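PKS (Streptomyces sp. CNQ431, PDB 5YDA) is the acyltransferase domain of the SpnD polyketide synthase, probably choosing acyl building blocks broadly and transferring them during splenocin assembly. Local coordinates at residues A223-L228 with D347-T352; L115-G120 with V177-L182; V147-P150 with S154-R157. One frame throughout, in Å; residues are numbered along the deposited sequence.

Interaction 1: A223-L228 with D347-T352; sequences AERIRL and DHTRRT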
ATOM      1  N   ALA A 223      13.469   3.904  11.945  1.00 21.29           N
ATOM      2  CA  ALA A 223      13.198   3.621  13.351  1.00 22.59           C
ATOM      3  C   ALA A 223      13.439   4.849  14.225  1.00 26.04           C
ATOM      4  O   ALA A 223      12.623   5.163  15.097  1.00 27.26           O
ATOM      5  CB  ALA A 223      14.040   2.443  13.838  1.00 20.81           C
ATOM      6  N   GLU A 224      14.560   5.558  14.015  1.00 21.38           N
ATOM      7  CA  GLU A 224      14.812   6.743  14.833  1.00 20.95           C
ATOM      8  C   GLU A 224      13.889   7.897  14.441  1.00 23.14           C
ATOM      9  O   GLU A 224      13.567   8.745  15.279  1.00 24.65           O
ATOM     10  CB  GLU A 224      16.284   7.188  14.731  1.00 25.73           C
ATOM     11  CG  GLU A 224      17.340   6.097  15.049  1.00 26.92           C
ATOM     12  CD  GLU A 224      17.203   5.460  16.452  1.00 32.14           C
ATOM     13  OE1 GLU A 224      17.776   4.354  16.668  1.00 31.61           O
ATOM     14  OE2 GLU A 224      16.547   6.060  17.338  1.00 30.37           O
ATOM     15  N   ARG A 225      13.466   7.962  13.180  1.00 19.68           N
ATOM     16  CA  ARG A 225      12.475   8.960  12.802  1.00 24.53           C
ATOM     17  C   ARG A 225      11.210   8.792  13.638  1.00 24.21           C
ATOM     18  O   ARG A 225      10.684   9.761  14.200  1.00 22.15           O
ATOM     19  CB  ARG A 225      12.171   8.843  11.309  1.00 17.37           C
ATOM     20  CG  ARG A 225      11.129   9.813  10.829  1.00 21.83           C
ATOM     21  CD  ARG A 225      10.883   9.608   9.347  1.00 25.08           C
ATOM     22  NE  ARG A 225       9.908  10.545   8.817  1.00 29.87           N
ATOM     23  CZ  ARG A 225       8.595  10.331   8.791  1.00 28.57           C
ATOM     24  NH1 ARG A 225       8.099   9.198   9.258  1.00 25.24           N
ATOM     25  NH2 ARG A 225       7.780  11.253   8.279  1.00 27.74           N
ATOM     26  N   ILE A 226      10.758   7.547  13.787  1.00 22.99           N
ATOM     27  CA  ILE A 226       9.559   7.249  14.566  1.00 23.19           C
ATOM     28  C   ILE A 226       9.744   7.658  16.020  1.00 26.98           C
ATOM     29  O   ILE A 226       8.867   8.297  16.613  1.00 28.42           O
ATOM     30  CB  ILE A 226       9.216   5.755  14.428  1.00 25.22           C
ATOM     31  CG1 ILE A 226       8.781   5.455  12.989  1.00 19.04           C
ATOM     32  CG2 ILE A 226       8.193   5.328  15.469  1.00 25.02           C
ATOM     33  CD1 ILE A 226       8.909   3.997  12.602  1.00 19.49           C
ATOM     34  N   ARG A 227      10.891   7.310  16.619  1.00 25.12           N
ATOM     35  CA  ARG A 227      11.114   7.669  18.022  1.00 26.07           C
ATOM     36  C   ARG A 227      11.165   9.178  18.211  1.00 24.15           C
ATOM     37  O   ARG A 227      10.642   9.700  19.202  1.00 25.11           O
ATOM     38  CB  ARG A 227      12.407   7.045  18.549  1.00 26.58           C
ATOM     39  CG  ARG A 227      12.407   5.535  18.570  1.00 25.41           C
ATOM     40  CD  ARG A 227      13.737   5.035  19.095  1.00 25.16           C
ATOM     41  NE  ARG A 227      13.676   3.608  19.371  1.00 27.45           N
ATOM     42  CZ  ARG A 227      14.506   2.721  18.853  1.00 29.78           C
ATOM     43  NH1 ARG A 227      15.474   3.123  18.034  1.00 26.15           N
ATOM     44  NH2 ARG A 227      14.381   1.444  19.168  1.00 30.60           N
ATOM     45  N   LEU A 228      11.802   9.895  17.278  1.00 20.81           N
ATOM     46  CA  LEU A 228      11.872  11.353  17.384  1.00 25.92           C
ATOM     47  C   LEU A 228      10.493  11.995  17.223  1.00 28.98           C
ATOM     48  O   LEU A 228      10.167  12.963  17.920  1.00 29.22           O
ATOM     49  CB  LEU A 228      12.854  11.916  16.357  1.00 23.33           C
ATOM     50  CG  LEU A 228      14.335  11.599  16.645  1.00 31.32           C
ATOM     51  CD1 LEU A 228      15.219  12.005  15.477  1.00 25.92           C
ATOM     52  CD2 LEU A 228      14.813  12.285  17.936  1.00 27.24           C
ATOM     53  N   ASP A 347      12.728  18.529   5.111  1.00 25.93           N
ATOM     54  CA  ASP A 347      11.483  19.216   4.764  1.00 27.82           C
ATOM     55  C   ASP A 347      10.316  18.242   4.676  1.00 30.37           C
ATOM     56  O   ASP A 347       9.190  18.566   5.074  1.00 28.55           O
ATOM     57  CB  ASP A 347      11.630  19.951   3.429  1.00 29.57           C
ATOM     58  CG  ASP A 347      12.485  21.191   3.532  1.00 35.74           C
ATOM     59  OD1 ASP A 347      12.662  21.711   4.654  1.00 38.45           O
ATOM     60  OD2 ASP A 347      12.976  21.649   2.481  1.00 43.91           O
ATOM     61  N   HIS A 348      10.560  17.052   4.125  1.00 27.64           N
ATOM     62  CA  HIS A 348       9.492  16.078   3.979  1.00 28.89           C
ATOM     63  C   HIS A 348       8.821  15.793   5.317  1.00 29.51           C
ATOM     64  O   HIS A 348       7.589  15.706   5.394  1.00 27.91           O
ATOM     65  CB  HIS A 348      10.037  14.787   3.366  1.00 25.49           C
ATOM     66  CG  HIS A 348       9.032  13.684   3.343  1.00 28.82           C
ATOM     67  ND1 HIS A 348       8.996  12.695   4.303  1.00 25.71           N
ATOM     68  CD2 HIS A 348       7.998  13.436   2.504  1.00 25.52           C
ATOM     69  CE1 HIS A 348       7.988  11.878   4.049  1.00 25.17           C
ATOM     70  NE2 HIS A 348       7.369  12.304   2.960  1.00 22.71           N
ATOM     71  N   THR A 349       9.617  15.691   6.388  1.00 26.13           N
ATOM     72  CA  THR A 349       9.106  15.386   7.719  1.00 25.51           C
ATOM     73  C   THR A 349       8.450  16.594   8.383  1.00 26.89           C
ATOM     74  O   THR A 349       7.528  16.429   9.193  1.00 26.60           O
ATOM     75  CB  THR A 349      10.254  14.827   8.574  1.00 30.29           C
ATOM     76  OG1 THR A 349      10.504  13.469   8.178  1.00 35.13           O
ATOM     77  CG2 THR A 349       9.962  14.882  10.091  1.00 20.57           C
ATOM     78  N   ARG A 350       8.876  17.808   8.036  1.00 25.36           N
ATOM     79  CA  ARG A 350       8.297  19.001   8.642  1.00 29.48           C
ATOM     80  C   ARG A 350       7.042  19.488   7.917  1.00 27.03           C
ATOM     81  O   ARG A 350       6.129  20.017   8.557  1.00 24.11           O
ATOM     82  CB  ARG A 350       9.343  20.121   8.674  1.00 27.72           C
ATOM     83  CG  ARG A 350       8.813  21.476   9.103  1.00 26.86           C
ATOM     84  CD  ARG A 350       8.303  21.450  10.528  1.00 30.98           C
ATOM     85  NE  ARG A 350       7.727  22.733  10.924  1.00 34.34           N
ATOM     86  CZ  ARG A 350       6.531  23.184  10.532  1.00 36.56           C
ATOM     87  NH1 ARG A 350       5.760  22.469   9.715  1.00 29.88           N
ATOM     88  NH2 ARG A 350       6.107  24.365  10.953  1.00 29.41           N
ATOM     89  N   ARG A 351       6.971  19.311   6.610  1.00 25.63           N
ATOM     90  CA  ARG A 351       6.000  20.012   5.789  1.00 25.05           C
ATOM     91  C   ARG A 351       4.790  19.145   5.463  1.00 28.85           C
ATOM     92  O   ARG A 351       4.792  17.914   5.606  1.00 25.89           O
ATOM     93  CB  ARG A 351       6.663  20.507   4.501  1.00 23.07           C
ATOM     94  CG  ARG A 351       7.595  21.704   4.782  1.00 30.93           C
ATOM     95  CD  ARG A 351       8.295  22.231   3.551  1.00 41.41           C
ATOM     96  NE  ARG A 351       7.392  22.533   2.439  1.00 50.16           N
ATOM     97  CZ  ARG A 351       7.817  22.860   1.217  1.00 54.36           C
ATOM     98  NH1 ARG A 351       9.123  22.929   0.973  1.00 48.71           N
ATOM     99  NH2 ARG A 351       6.949  23.113   0.241  1.00 50.01           N
ATOM    100  N   THR A 352       3.741  19.831   5.026  1.00 27.66           N
ATOM    101  CA  THR A 352       2.479  19.201   4.694  1.00 24.84           C
ATOM    102  C   THR A 352       2.673  18.053   3.715  1.00 22.84           C
ATOM    103  O   THR A 352       3.395  18.175   2.719  1.00 23.69           O
ATOM    104  CB  THR A 352       1.540  20.257   4.100  1.00 29.69           C
ATOM    105  OG1 THR A 352       1.430  21.360   5.020  1.00 27.00           O
ATOM    106  CG2 THR A 352       0.144  19.655   3.822  1.00 22.87           C
TER
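NE of Arg-225 donates to OG1 of Thr-349 over 3.1 Å, a fairly straight bond with an N-H...O angle of 160°. It joins the middle of helix 215-231 to the last turn of helix 342-350. The hydroxyl sits at the edge of the guanidinium group, only 11° out of its plane, and lies somewhat closer to NE than to the neighbouring NH2, which is 3.5 Å from the same OG1. Arg-225 leaves its helix with CG opposite the backbone N (chi1 179°) and stays extended as far as NE, long enough to span backbones whose nearest CA atoms, those of Arg-225 and Thr-349, are 8.9 Å apart. Thr-349 turns its oxygen to the side of its own backbone N, and the two side chains run past one another in opposite directions. His-348 comes near the far end of the arginine, with CE1 4.3 Å from Arg-225 NH2. Its own polar tie lies with a different residue, because NE2 is hydrogen-bonded to Asn-328 OD1, which helps to settle the turn of the imidazole. Phe-309 and Tyr-204 each touch both Arg-225 and Thr-349, so the bond is made in a buried setting flanked by two aromatic side chains. With NE committed to the threonine, the rotation of the guanidinium is restrained and NH2 is presented to Ser-200 OG, to which it is hydrogen-bonded. Ser-200 occupies the central position of a GxSxG sequence, consistent with the nucleophile elbow of acyltransferases, and Arg-225 probably corresponds to the arginine that, in malonyl-type relatives, pairs with the free carboxylate of the extender unit; Thr-349 would then be a second-shell residue of that acyl-binding site.

Interaction 2: L115-G120 with V177-L182; sequences LLPGGG and VTEYAL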
ATOM      1  N   LEU A 115       1.127   2.242  -4.225  1.00 18.56           N
ATOM      2  CA  LEU A 115       0.744   3.226  -3.212  1.00 19.58           C
ATOM      3  C   LEU A 115       1.090   2.664  -1.832  1.00 21.27           C
ATOM      4  O   LEU A 115       0.600   1.593  -1.455  1.00 19.35           O
ATOM      5  CB  LEU A 115      -0.749   3.560  -3.301  1.00 16.16           C
ATOM      6  CG  LEU A 115      -1.244   4.553  -4.385  1.00 27.53           C
ATOM      7  CD1 LEU A 115      -0.679   4.259  -5.778  1.00 21.50           C
ATOM      8  CD2 LEU A 115      -2.778   4.589  -4.452  1.00 23.52           C
ATOM      9  N   LEU A 116       1.905   3.402  -1.073  1.00 18.85           N
ATOM     10  CA  LEU A 116       2.485   2.913   0.179  1.00 19.46           C
ATOM     11  C   LEU A 116       1.915   3.669   1.373  1.00 22.64           C
ATOM     12  O   LEU A 116       2.246   4.851   1.556  1.00 22.43           O
ATOM     13  CB  LEU A 116       4.006   3.064   0.150  1.00 19.98           C
ATOM     14  CG  LEU A 116       4.934   2.233  -0.750  1.00 23.38           C
ATOM     15  CD1 LEU A 116       4.673   0.708  -0.673  1.00 17.37           C
ATOM     16  CD2 LEU A 116       4.960   2.736  -2.164  1.00 21.58           C
ATOM     17  N   PRO A 117       1.088   3.050   2.217  1.00 20.56           N
ATOM     18  CA  PRO A 117       0.434   3.800   3.299  1.00 21.15           C
ATOM     19  C   PRO A 117       1.397   4.218   4.396  1.00 21.88           C
ATOM     20  O   PRO A 117       2.514   3.711   4.530  1.00 20.90           O
ATOM     21  CB  PRO A 117      -0.630   2.829   3.836  1.00 21.79           C
ATOM     22  CG  PRO A 117      -0.408   1.539   3.147  1.00 24.89           C
ATOM     23  CD  PRO A 117       0.402   1.785   1.917  1.00 19.14           C
ATOM     24  N   GLY A 118       0.926   5.147   5.220  1.00 23.25           N
ATOM     25  CA  GLY A 118       1.784   5.720   6.235  1.00 24.58           C
ATOM     26  C   GLY A 118       0.895   4.962   7.196  1.00 30.77           C
ATOM     27  O   GLY A 118      -0.045   4.288   6.766  1.00 35.07           O
ATOM     28  N   GLY A 119       1.123   5.056   8.492  1.00 28.06           N
ATOM     29  CA  GLY A 119       0.305   4.170   9.312  1.00 31.22           C
ATOM     30  C   GLY A 119      -1.143   4.402   9.681  1.00 32.82           C
ATOM     31  O   GLY A 119      -1.755   5.395   9.255  1.00 27.14           O
ATOM     32  N   GLY A 120      -1.706   3.470  10.438  1.00 26.09           N
ATOM     33  CA  GLY A 120      -3.102   3.541  10.804  1.00 28.30           C
ATOM     34  C   GLY A 120      -3.792   2.222  10.547  1.00 33.68           C
ATOM     35  O   GLY A 120      -4.847   1.949  11.125  1.00 39.85           O
ATOM     36  N   VAL A 177       8.233  -2.770   7.178  1.00 18.52           N
ATOM     37  CA  VAL A 177       8.798  -3.995   6.623  1.00 17.52           C
ATOM     38  C   VAL A 177       7.740  -4.781   5.869  1.00 17.20           C
ATOM     39  O   VAL A 177       8.024  -5.384   4.820  1.00 18.33           O
ATOM     40  CB  VAL A 177       9.459  -4.826   7.741  1.00 19.56           C
ATOM     41  CG1 VAL A 177       9.818  -6.231   7.257  1.00 17.24           C
ATOM     42  CG2 VAL A 177      10.697  -4.092   8.243  1.00 14.97           C
ATOM     43  N   THR A 178       6.494  -4.768   6.358  1.00 20.00           N
ATOM     44  CA  THR A 178       5.415  -5.428   5.620  1.00 17.04           C
ATOM     45  C   THR A 178       5.259  -4.832   4.228  1.00 15.75           C
ATOM     46  O   THR A 178       5.152  -5.562   3.236  1.00 16.09           O
ATOM     47  CB  THR A 178       4.087  -5.333   6.389  1.00 20.36           C
ATOM     48  OG1 THR A 178       4.208  -5.990   7.660  1.00 17.84           O
ATOM     49  CG2 THR A 178       2.960  -5.977   5.579  1.00 14.96           C
ATOM     50  N   GLU A 179       5.231  -3.505   4.132  1.00 16.76           N
ATOM     51  CA  GLU A 179       5.156  -2.849   2.828  1.00 18.60           C
ATOM     52  C   GLU A 179       6.319  -3.284   1.941  1.00 20.59           C
ATOM     53  O   GLU A 179       6.135  -3.658   0.775  1.00 17.80           O
ATOM     54  CB  GLU A 179       5.195  -1.342   3.028  1.00 18.25           C
ATOM     55  CG  GLU A 179       3.923  -0.849   3.675  1.00 20.57           C
ATOM     56  CD  GLU A 179       3.866   0.680   3.851  1.00 23.99           C
ATOM     57  OE1 GLU A 179       4.843   1.384   3.544  1.00 21.12           O
ATOM     58  OE2 GLU A 179       2.818   1.188   4.275  1.00 23.33           O
ATOM     59  N   TYR A 180       7.538  -3.230   2.492  1.00 18.67           N
ATOM     60  CA  TYR A 180       8.707  -3.534   1.683  1.00 17.41           C
ATOM     61  C   TYR A 180       8.660  -4.981   1.215  1.00 23.57           C
ATOM     62  O   TYR A 180       8.837  -5.259   0.020  1.00 22.76           O
ATOM     63  CB  TYR A 180       9.978  -3.228   2.477  1.00 23.78           C
ATOM     64  CG  TYR A 180      11.209  -3.390   1.616  1.00 27.70           C
ATOM     65  CD1 TYR A 180      11.483  -2.490   0.590  1.00 22.07           C
ATOM     66  CD2 TYR A 180      12.082  -4.458   1.814  1.00 25.15           C
ATOM     67  CE1 TYR A 180      12.601  -2.654  -0.219  1.00 31.03           C
ATOM     68  CE2 TYR A 180      13.198  -4.628   1.021  1.00 24.44           C
ATOM     69  CZ  TYR A 180      13.449  -3.725  -0.001  1.00 32.07           C
ATOM     70  OH  TYR A 180      14.551  -3.879  -0.804  1.00 32.24           O
ATOM     71  N   ALA A 181       8.367  -5.917   2.135  1.00 18.28           N
ATOM     72  CA  ALA A 181       8.334  -7.334   1.769  1.00 17.55           C
ATOM     73  C   ALA A 181       7.240  -7.620   0.746  1.00 20.69           C
ATOM     74  O   ALA A 181       7.441  -8.398  -0.200  1.00 22.64           O
ATOM     75  CB  ALA A 181       8.131  -8.188   3.023  1.00 16.87           C
ATOM     76  N   LEU A 182       6.071  -6.997   0.922  1.00 19.91           N
ATOM     77  CA  LEU A 182       4.968  -7.172  -0.016  1.00 20.07           C
ATOM     78  C   LEU A 182       5.316  -6.609  -1.391  1.00 18.74           C
ATOM     79  O   LEU A 182       5.047  -7.236  -2.419  1.00 22.36           O
ATOM     80  CB  LEU A 182       3.718  -6.505   0.562  1.00 21.36           C
ATOM     81  CG  LEU A 182       2.351  -6.759  -0.066  1.00 27.96           C
ATOM     82  CD1 LEU A 182       2.207  -8.218  -0.472  1.00 23.44           C
ATOM     83  CD2 LEU A 182       1.352  -6.401   1.009  1.00 25.63           C
TER
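Glu-179 brings its carboxyl group against Pro-117, with OE2 2.6 Å from the carbonyl O of Pro-117. The same OE2 lies over one face of the pyrrolidine ring, 3.4 Å from CG of Pro-117, and the proline nitrogen carries no hydrogen to offer. The other oxygen, OE1, comes within 3.9 Å of Leu-116 CB. One long side chain therefore accounts for the helix's whole share in the meeting. CG of Glu-179 stands beside the backbone N, opposite the carbonyl carbon (chi1 -69°), and the chain beyond it is extended, which carries the acid group away from helix 169-188 to the point where strand 112-116 ends. That strand is an inner, parallel member of the mixed sheet in the acyltransferase core, and Pro-117 begins the glycine-rich loop that follows it. In this loop Gly-119 appears to stand where related acyltransferases usually carry the glutamine that helps to form the oxyanion hole, and the backbone N of Gly-120 is hydrogen-bonded to OE1 of Gln-122. Thr-205, on helix 201-210, holds the carboxyl group through a hydrogen bond between its OG1 and OE1 of Glu-179. Leu-116 is fixed in turn by backbone hydrogen bonds to Ile-197 and His-199 of the neighbouring strand and the turn after it, while its side chain packs on Thr-205 and Ala-206. Next to Glu-179 in the helix, Tyr-180 points away from the loop and rests on Cys-208 and Leu-209, whereas Thr-178 touches Tyr-137 of helix 135-152.

Interaction 3: V147-P150 with S154-R157; sequences VLRP and SDLR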
ATOM      1  N   VAL A 147      18.656  -7.071  10.272  1.00 26.12           N
ATOM      2  CA  VAL A 147      19.293  -5.763  10.171  1.00 25.53           C
ATOM      3  C   VAL A 147      18.830  -4.844  11.290  1.00 30.29           C
ATOM      4  O   VAL A 147      19.616  -4.039  11.802  1.00 30.99           O
ATOM      5  CB  VAL A 147      19.029  -5.145   8.787  1.00 28.52           C
ATOM      6  CG1 VAL A 147      19.442  -3.674   8.774  1.00 26.20           C
ATOM      7  CG2 VAL A 147      19.786  -5.918   7.716  1.00 25.88           C
ATOM      8  N   LEU A 148      17.565  -4.971  11.717  1.00 30.86           N
ATOM      9  CA  LEU A 148      16.936  -4.022  12.636  1.00 27.93           C
ATOM     10  C   LEU A 148      17.226  -4.285  14.108  1.00 30.44           C
ATOM     11  O   LEU A 148      16.959  -3.410  14.938  1.00 32.81           O
ATOM     12  CB  LEU A 148      15.417  -4.063  12.469  1.00 29.22           C
ATOM     13  CG  LEU A 148      14.645  -2.921  11.842  1.00 29.39           C
ATOM     14  CD1 LEU A 148      13.193  -3.269  11.982  1.00 28.29           C
ATOM     15  CD2 LEU A 148      14.935  -1.590  12.510  1.00 24.90           C
ATOM     16  N   ARG A 149      17.701  -5.470  14.465  1.00 31.88           N
ATOM     17  CA  ARG A 149      17.822  -5.799  15.884  1.00 36.43           C
ATOM     18  C   ARG A 149      18.641  -4.794  16.685  1.00 35.20           C
ATOM     19  O   ARG A 149      18.205  -4.438  17.797  1.00 42.10           O
ATOM     20  CB  ARG A 149      18.398  -7.215  16.048  1.00 32.63           C
ATOM     21  CG  ARG A 149      18.260  -7.720  17.484  1.00 42.25           C
ATOM     22  CD  ARG A 149      18.768  -9.144  17.646  1.00 55.88           C
ATOM     23  NE  ARG A 149      17.991 -10.125  16.891  1.00 60.27           N
ATOM     24  CZ  ARG A 149      17.122 -10.963  17.444  1.00 52.07           C
ATOM     25  NH1 ARG A 149      16.481 -11.829  16.666  1.00 47.43           N
ATOM     26  NH2 ARG A 149      16.903 -10.965  18.758  1.00 44.39           N
ATOM     27  N   PRO A 150      19.795  -4.301  16.223  1.00 37.58           N
ATOM     28  CA  PRO A 150      20.531  -3.333  17.054  1.00 33.85           C
ATOM     29  C   PRO A 150      19.804  -2.006  17.238  1.00 36.24           C
ATOM     30  O   PRO A 150      19.875  -1.415  18.326  1.00 37.82           O
ATOM     31  CB  PRO A 150      21.866  -3.158  16.312  1.00 28.28           C
ATOM     32  CG  PRO A 150      21.646  -3.712  14.943  1.00 38.33           C
ATOM     33  CD  PRO A 150      20.590  -4.752  15.061  1.00 35.49           C
ATOM     34  N   SER A 154      14.916  -5.480  19.573  1.00 36.40           N
ATOM     35  CA  SER A 154      14.145  -6.713  19.648  1.00 35.43           C
ATOM     36  C   SER A 154      14.058  -7.294  18.250  1.00 29.81           C
ATOM     37  O   SER A 154      14.523  -6.694  17.277  1.00 33.52           O
ATOM     38  CB  SER A 154      12.742  -6.482  20.226  1.00 32.49           C
ATOM     39  OG  SER A 154      12.018  -5.544  19.447  1.00 30.70           O
ATOM     40  N   ASP A 155      13.461  -8.478  18.169  1.00 31.46           N
ATOM     41  CA  ASP A 155      13.233  -9.162  16.902  1.00 29.36           C
ATOM     42  C   ASP A 155      11.892  -8.677  16.369  1.00 27.80           C
ATOM     43  O   ASP A 155      10.850  -8.919  16.986  1.00 27.57           O
ATOM     44  CB  ASP A 155      13.253 -10.682  17.097  1.00 24.75           C
ATOM     45  CG  ASP A 155      13.223 -11.448  15.786  1.00 28.09           C
ATOM     46  OD1 ASP A 155      13.899 -12.499  15.691  1.00 35.73           O
ATOM     47  OD2 ASP A 155      12.530 -11.021  14.837  1.00 26.05           O
ATOM     48  N   LEU A 156      11.922  -7.979  15.232  1.00 26.03           N
ATOM     49  CA  LEU A 156      10.703  -7.414  14.668  1.00 23.90           C
ATOM     50  C   LEU A 156       9.620  -8.471  14.450  1.00 26.58           C
ATOM     51  O   LEU A 156       8.425  -8.161  14.535  1.00 25.02           O
ATOM     52  CB  LEU A 156      11.020  -6.705  13.355  1.00 21.73           C
ATOM     53  CG  LEU A 156       9.832  -5.939  12.757  1.00 23.81           C
ATOM     54  CD1 LEU A 156       9.418  -4.776  13.646  1.00 18.70           C
ATOM     55  CD2 LEU A 156      10.144  -5.461  11.366  1.00 16.51           C
ATOM     56  N   ARG A 157      10.003  -9.723  14.188  1.00 23.93           N
ATOM     57  CA  ARG A 157       8.984 -10.735  13.908  1.00 29.38           C
ATOM     58  C   ARG A 157       8.085 -11.006  15.110  1.00 29.02           C
ATOM     59  O   ARG A 157       6.928 -11.403  14.929  1.00 27.19           O
ATOM     60  CB  ARG A 157       9.655 -12.006  13.405  1.00 23.00           C
ATOM     61  CG  ARG A 157      10.208 -11.768  12.005  1.00 26.75           C
ATOM     62  CD  ARG A 157      11.310 -12.721  11.628  1.00 24.57           C
ATOM     63  NE  ARG A 157      12.451 -12.619  12.528  1.00 22.72           N
ATOM     64  CZ  ARG A 157      13.614 -13.224  12.300  1.00 26.95           C
ATOM     65  NH1 ARG A 157      13.763 -13.976  11.208  1.00 24.42           N
ATOM     66  NH2 ARG A 157      14.611 -13.092  13.166  1.00 24.19           N
TER
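Arg-149 and Arg-157 both reach the carboxylate of Asp-155, the N-cap residue of helix 156-161, in a salt-bridge network spanning the tight connection between two successive helices. Among the charged contacts, Arg-149 NH1 meets Asp-155 OD1 at 2.8 Å, its chain bent at chi3 (-64°) to bring the guanidinium back over the turn. That group is set almost perpendicular to the carboxylate, the planes being 80° apart, and Asp-155 CA lies over the rim of one of its faces. Arg-157 binds differently, side-on and with two nitrogens: NE takes the syn lone pair of Asp-155 OD2 at 2.8 Å, while NH2 reaches OD1 at 2.7 Å. OD1 is thus shared by both arginines, and the carboxylate charge probably offsets the closeness of their like charges. Asp-142 pairs with the remaining nitrogen of Arg-157, NH1.

Capping is the second kind of interaction. Asp-155 OD2 also accepts from the backbone N of Arg-157, on its anti side, at 2.9 Å, so that one oxygen both caps the first turn of the helix and holds the Arg-157 side chain.

Apolar packing lies on the inner side of the turn, where Leu-148 and Leu-156 both rest on Met-173 of helix 169-188 and touch each other through single methyl groups, CD1 of Leu-148 lying 3.8 Å from CD2 of Leu-156.

Interactions 2 and 3 meet directly: Val-177 CG2 lies 3.5 Å from Leu-156 CD2, where helix 156-161 packs on helix 169-188, although the centres of the two interactions are about 17 Å apart. Met-173 of that longer helix extends the link, since it also touches Ala-223 and Ile-226 on the helix that carries interaction 1. Interactions 1 and 2, with centres about 16 Å apart, do not touch but both reach the probable nucleophile elbow, Arg-225 through Ser-200 and Leu-116 through His-199. Interaction 3, about 21 Å from interaction 1 between centres and about 4 Å between nearest atoms, without touching it, belongs to the outer helical layer.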